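Local structure of hypothetical protein ylbA (Escherichia coli, 1RC6) at residues E43-T48 with V64-N69. The protein catalyses the manganese-dependent deamination of (S)-ureidoglycine to (S)-ureidoglycolate and ammonia in the breakdown of allantoin. Sequence-based numbering, arbitrary orientation.
Sequences ENCDAT and VTLHQN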
loop_
_atom_site.group_PDB
_atom_site.type_symbol
_atom_site.label_atom_id
_atom_site.label_comp_id
_atom_site.label_asym_id
_atom_site.label_seq_id
_atom_site.Cartn_x
_atom_site.Cartn_y
_atom_site.Cartn_z
ATOM N N GLU A 43 -13.342 -10.452 9.755
ATOM C CA GLU A 43 -13.879 -11.805 9.799
ATOM C C GLU A 43 -13.503 -12.601 8.567
ATOM O O GLU A 43 -13.379 -12.050 7.473
ATOM C CB GLU A 43 -15.398 -11.767 9.889
ATOM C CG GLU A 43 -15.946 -10.861 10.959
ATOM C CD GLU A 43 -15.673 -11.383 12.340
ATOM O OE1 GLU A 43 -16.099 -10.728 13.316
ATOM O OE2 GLU A 43 -15.036 -12.455 12.445
ATOM N N ASN A 44 -13.329 -13.902 8.757
ATOM C CA ASN A 44 -13.003 -14.816 7.670
ATOM C C ASN A 44 -11.941 -14.322 6.685
ATOM O O ASN A 44 -12.165 -14.321 5.467
ATOM C CB ASN A 44 -14.282 -15.149 6.915
ATOM C CG ASN A 44 -15.397 -15.554 7.841
ATOM O OD1 ASN A 44 -15.217 -16.417 8.694
ATOM N ND2 ASN A 44 -16.560 -14.934 7.682
ATOM N N CYS A 45 -10.784 -13.933 7.212
ATOM C CA CYS A 45 -9.692 -13.432 6.382
ATOM C C CYS A 45 -8.420 -13.370 7.212
ATOM O O CYS A 45 -8.484 -13.232 8.432
ATOM C CB CYS A 45 -10.003 -12.017 5.902
ATOM S SG CYS A 45 -10.004 -10.828 7.278
ATOM N N ASP A 46 -7.273 -13.454 6.546
ATOM C CA ASP A 46 -5.989 -13.382 7.230
ATOM C C ASP A 46 -5.449 -11.961 7.112
ATOM O O ASP A 46 -5.166 -11.489 6.012
ATOM C CB ASP A 46 -4.983 -14.353 6.607
ATOM C CG ASP A 46 -5.447 -15.789 6.667
ATOM O OD1 ASP A 46 -6.025 -16.158 7.709
ATOM O OD2 ASP A 46 -5.224 -16.539 5.683
ATOM N N ALA A 47 -5.323 -11.271 8.238
ATOM C CA ALA A 47 -4.799 -9.910 8.199
ATOM C C ALA A 47 -3.386 -9.879 8.741
ATOM O O ALA A 47 -3.074 -10.467 9.777
ATOM C CB ALA A 47 -5.679 -8.958 9.001
ATOM N N THR A 48 -2.514 -9.199 8.022
ATOM C CA THR A 48 -1.152 -9.095 8.464
ATOM C C THR A 48 -0.691 -7.647 8.419
ATOM O O THR A 48 -0.553 -7.047 7.359
ATOM C CB THR A 48 -0.250 -10.021 7.620
ATOM O OG1 THR A 48 1.088 -9.518 7.627
ATOM C CG2 THR A 48 -0.765 -10.130 6.200
ATOM N N VAL A 64 -4.272 -7.976 3.425
ATOM C CA VAL A 64 -5.338 -8.831 3.903
ATOM C C VAL A 64 -5.905 -9.721 2.816
ATOM O O VAL A 64 -6.378 -9.234 1.782
ATOM C CB VAL A 64 -6.502 -7.989 4.489
ATOM C CG1 VAL A 64 -7.507 -8.896 5.177
ATOM C CG2 VAL A 64 -5.961 -6.947 5.460
ATOM N N THR A 65 -5.848 -11.030 3.028
ATOM C CA THR A 65 -6.432 -11.923 2.041
ATOM C C THR A 65 -7.821 -12.292 2.581
ATOM O O THR A 65 -7.973 -12.809 3.703
ATOM C CB THR A 65 -5.588 -13.200 1.812
ATOM O OG1 THR A 65 -5.858 -14.137 2.853
ATOM C CG2 THR A 65 -4.102 -12.864 1.798
ATOM N N LEU A 66 -8.831 -11.996 1.772
ATOM C CA LEU A 66 -10.211 -12.257 2.133
ATOM C C LEU A 66 -10.687 -13.616 1.687
ATOM O O LEU A 66 -10.595 -13.965 0.512
ATOM C CB LEU A 66 -11.101 -11.192 1.511
ATOM C CG LEU A 66 -10.589 -9.774 1.780
ATOM C CD1 LEU A 66 -11.246 -8.814 0.807
ATOM C CD2 LEU A 66 -10.851 -9.385 3.248
ATOM N N HIS A 67 -11.185 -14.393 2.634
ATOM C CA HIS A 67 -11.732 -15.695 2.300
ATOM C C HIS A 67 -13.219 -15.462 2.007
ATOM O O HIS A 67 -13.651 -14.307 1.884
ATOM C CB HIS A 67 -11.513 -16.656 3.468
ATOM C CG HIS A 67 -10.070 -16.979 3.694
ATOM N ND1 HIS A 67 -9.420 -16.718 4.884
ATOM C CD2 HIS A 67 -9.126 -17.460 2.850
ATOM C CE1 HIS A 67 -8.138 -17.016 4.757
ATOM N NE2 HIS A 67 -7.935 -17.467 3.532
ATOM N N GLN A 68 -14.001 -16.528 1.877
ATOM C CA GLN A 68 -15.418 -16.355 1.607
ATOM C C GLN A 68 -16.066 -15.543 2.723
ATOM O O GLN A 68 -16.018 -15.927 3.890
ATOM C CB GLN A 68 -16.095 -17.708 1.483
ATOM C CG GLN A 68 -15.401 -18.600 0.497
ATOM C CD GLN A 68 -16.099 -19.914 0.303
ATOM O OE1 GLN A 68 -16.733 -20.444 1.225
ATOM N NE2 GLN A 68 -15.974 -20.466 -0.892
ATOM N N ASN A 69 -16.662 -14.416 2.349
ATOM C CA ASN A 69 -17.309 -13.522 3.299
ATOM C C ASN A 69 -16.309 -12.816 4.187
ATOM O O ASN A 69 -16.663 -12.273 5.233
ATOM C CB ASN A 69 -18.303 -14.280 4.168
ATOM C CG ASN A 69 -19.495 -14.762 3.385
ATOM O OD1 ASN A 69 -19.472 -15.854 2.813
ATOM N ND2 ASN A 69 -20.544 -13.938 3.333
#
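In both His67 and Asp46 the first torsion sets CG anti to the carbonyl carbon and beside the backbone N (chi1 -67° and -60°), and this swings imidazole and carboxylate together over the sheet face that also carries Thr65. The ring brings its CE1 corner to within 3.1 Å of Asp46 OD2, with the carboxylate standing steeply to the ring plane at 78°. The ring's ND1 corner comes obliquely to the opposing backbone, 3.6 Å from Cys45 CA. Thr65, its OG1 set between its own backbone N and carbonyl carbon, crosses the Asp46 side chain obliquely. The negative charge of Asp46 so near the ring would probably favour a protonated imidazole. An alanine in place of His67 would remove the ring from beside Asp46 and Cys45 CA, and would probably leave the carboxylate less firmly placed on this face.

Beneath these groups the backbones run antiparallel. Asp46 and Thr65 form the hydrogen-bonded pair, Asp46 N to Thr65 O at 3.0 Å and Thr65 N to Asp46 O at 3.1 Å, while His67 N reaches Asn44 O at 3.0 Å, at the corner that segment 43-48 makes at Asn44 and Cys45. On the other face Cys45 divides its contacts: SG rests on Val64 CG1 (3.8 Å) and CB on Leu66 CD2, while Ala47 CB meets Val64 CG2 more loosely.

The contact joins the two strands of a beta hairpin in the N-terminal cupin domain. Strand 46-49 is the outermost in its sheet within this chain; strand 60-67 pairs on its far side with strand 127-135, where Val64 packs on Ile129.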